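Local coordinates for pyroglutatmate porin OpdO (Pseudomonas aeruginosa, PDB 3SZV), which probably forms a monomeric beta-barrel channel of the OprD family through which small carboxylates such as pyroglutamate cross the bacterial outer membrane, at residues A[276-280]-A[295-299]. Numbering follows the deposited sequence.
With C8E ((hydroxyethyloxy)tri(ethyloxy)octane), chain G.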
loop_
_atom_site.group_PDB
_atom_site.type_symbol
_atom_site.label_atom_id
_atom_site.label_comp_id
_atom_site.label_asym_id
_atom_site.label_seq_id
_atom_site.Cartn_x
_atom_site.Cartn_y
_atom_site.Cartn_z
ATOM N N GLY A 276 -5.254 12.630 13.112
ATOM C CA GLY A 276 -4.152 12.871 12.201
ATOM C C GLY A 276 -4.050 14.333 11.806
ATOM O O GLY A 276 -5.043 15.057 11.758
ATOM N N TYR A 277 -2.832 14.756 11.514
ATOM C CA TYR A 277 -2.579 16.092 10.989
ATOM C C TYR A 277 -1.583 15.969 9.860
ATOM O O TYR A 277 -0.606 15.227 9.963
ATOM C CB TYR A 277 -2.006 17.005 12.074
ATOM C CG TYR A 277 -1.621 18.372 11.543
ATOM C CD1 TYR A 277 -2.589 19.315 11.263
ATOM C CD2 TYR A 277 -0.300 18.687 11.284
ATOM C CE1 TYR A 277 -2.242 20.561 10.771
ATOM C CE2 TYR A 277 0.056 19.921 10.786
ATOM C CZ TYR A 277 -0.924 20.843 10.528
ATOM O OH TYR A 277 -0.575 22.086 10.034
ATOM N N GLN A 278 -1.819 16.709 8.778
ATOM C CA GLN A 278 -0.935 16.656 7.627
ATOM C C GLN A 278 -0.744 18.042 7.048
ATOM O O GLN A 278 -1.697 18.807 6.930
ATOM C CB GLN A 278 -1.502 15.694 6.580
ATOM C CG GLN A 278 -0.636 15.453 5.373
ATOM C CD GLN A 278 -1.125 14.227 4.625
ATOM O OE1 GLN A 278 -0.947 13.089 5.091
ATOM N NE2 GLN A 278 -1.799 14.442 3.491
ATOM N N ARG A 279 0.495 18.366 6.691
ATOM C CA ARG A 279 0.798 19.669 6.105
ATOM C C ARG A 279 1.706 19.494 4.912
ATOM O O ARG A 279 2.834 19.009 5.033
ATOM C CB ARG A 279 1.443 20.605 7.127
ATOM C CG ARG A 279 1.732 22.005 6.569
ATOM C CD ARG A 279 0.458 22.657 6.022
ATOM N N ILE A 280 1.198 19.882 3.750
ATOM C CA ILE A 280 1.962 19.873 2.519
ATOM C C ILE A 280 2.469 21.288 2.269
ATOM O O ILE A 280 1.723 22.251 2.457
ATOM C CB ILE A 280 1.071 19.447 1.322
ATOM C CG1 ILE A 280 0.238 18.193 1.657
ATOM C CG2 ILE A 280 1.908 19.231 0.072
ATOM C CD1 ILE A 280 1.058 16.933 2.038
ATOM N N TYR A 295 2.656 7.462 1.129
ATOM C CA TYR A 295 2.769 7.168 2.556
ATOM C C TYR A 295 2.383 8.389 3.391
ATOM O O TYR A 295 3.169 8.892 4.206
ATOM C CB TYR A 295 4.189 6.696 2.876
ATOM C CG TYR A 295 4.318 5.904 4.157
ATOM C CD1 TYR A 295 3.597 4.737 4.345
ATOM C CD2 TYR A 295 5.195 6.295 5.157
ATOM C CE1 TYR A 295 3.737 3.993 5.517
ATOM C CE2 TYR A 295 5.345 5.566 6.319
ATOM C CZ TYR A 295 4.604 4.424 6.498
ATOM O OH TYR A 295 4.749 3.695 7.665
ATOM N N LEU A 296 1.142 8.824 3.194
ATOM C CA LEU A 296 0.608 10.018 3.852
ATOM C C LEU A 296 -0.398 9.609 4.903
ATOM O O LEU A 296 -1.243 8.749 4.653
ATOM C CB LEU A 296 -0.067 10.934 2.833
ATOM C CG LEU A 296 0.886 11.581 1.824
ATOM C CD1 LEU A 296 0.080 12.250 0.712
ATOM C CD2 LEU A 296 1.829 12.599 2.507
ATOM N N VAL A 297 -0.310 10.206 6.085
ATOM C CA VAL A 297 -1.212 9.807 7.163
ATOM C C VAL A 297 -2.680 10.052 6.827
ATOM O O VAL A 297 -3.550 9.334 7.328
ATOM C CB VAL A 297 -0.860 10.461 8.539
ATOM C CG1 VAL A 297 0.580 10.106 8.988
ATOM C CG2 VAL A 297 -1.107 11.987 8.527
ATOM N N ASN A 298 -2.969 11.071 6.006
ATOM C CA ASN A 298 -4.351 11.372 5.660
ATOM C C ASN A 298 -4.775 10.890 4.269
ATOM O O ASN A 298 -5.775 11.348 3.721
ATOM C CB ASN A 298 -4.632 12.876 5.842
ATOM C CG ASN A 298 -4.664 13.294 7.316
ATOM O OD1 ASN A 298 -4.698 12.456 8.228
ATOM N ND2 ASN A 298 -4.673 14.607 7.554
ATOM N N PHE A 299 -4.023 9.937 3.716
ATOM C CA PHE A 299 -4.418 9.260 2.480
ATOM C C PHE A 299 -5.466 8.212 2.834
ATOM O O PHE A 299 -5.204 7.293 3.623
ATOM C CB PHE A 299 -3.191 8.612 1.818
ATOM C CG PHE A 299 -3.505 7.531 0.808
ATOM C CD1 PHE A 299 -4.236 7.805 -0.337
ATOM C CD2 PHE A 299 -2.997 6.255 0.984
ATOM C CE1 PHE A 299 -4.494 6.794 -1.279
ATOM C CE2 PHE A 299 -3.244 5.251 0.050
ATOM C CZ PHE A 299 -3.991 5.526 -1.078
HETATM C C11 C8E G . -3.993 25.145 13.133
HETATM O O12 C8E G . -2.781 24.786 13.759
HETATM C C13 C8E G . -2.554 23.401 13.623
HETATM C C14 C8E G . -1.070 23.174 13.379
HETATM O O15 C8E G . -0.531 22.434 14.447
HETATM C C16 C8E G . -0.317 21.088 14.074
HETATM C C17 C8E G . -0.532 20.210 15.300
HETATM O O18 C8E G . -0.148 18.891 14.992
HETATM C C19 C8E G . 1.198 18.637 15.316
HETATM C C20 C8E G . 1.306 17.180 15.752
HETATM O O21 C8E G . 2.501 16.968 16.465
#
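The side chains of Gln278 and Asn298 slide past each other in opposite directions, their amide planes 32° apart, and Asn298 ND2 rests against the aliphatic base of the glutamine, 3.5 Å from Gln278 CB. Crossing the Gln278 side chain at about a right angle, Leu296 brings its CB to 3.2 Å from Gln278 OE1. On the other side of the strand the Tyr277 ring has detergent over one face: C16 of the C8E chain sits above the ring centre, 3.5 Å from Tyr277 CE2.

The polar link across the contact is a single hydrogen bond. Gln278 turns CG away from its own backbone N and runs extended beyond CG, which carries OE1 inward far enough to accept from Asn298 N at 3.0 Å. The bond is nearly straight at the hydrogen, 167°, yet the donor stands 44° out of the carbonyl plane. Val297 N is almost as near to OE1 but badly angled, so no second bond forms. Gln278 NE2 donates to the carbonyls of Asp304 and Phe305, which makes this one buried amide a bridge between two parts of the same loop. Asn298 spends its own amide on the neighbouring strand, OD1 taking Gln314 NE2 and ND2 pairing with Ser312 OG.

Val297 CG2 lies against the backbone carbonyl, 3.6 Å from Tyr277 O, while the apolar pair, Ile280 CD1 and Leu296 CD2, meets more loosely. The backbone folds tightly here, a type I beta turn from Leu296 to Phe299 closed by Phe299 N to Leu296 O. Tyr277 faces bound detergent on what is probably the membrane side, and Gln278, on the inner side, is bonded to the loop that joins strands 271-281 and 311-320; a loop folded inward like this is consistent with an outer-membrane porin barrel of the OprD family.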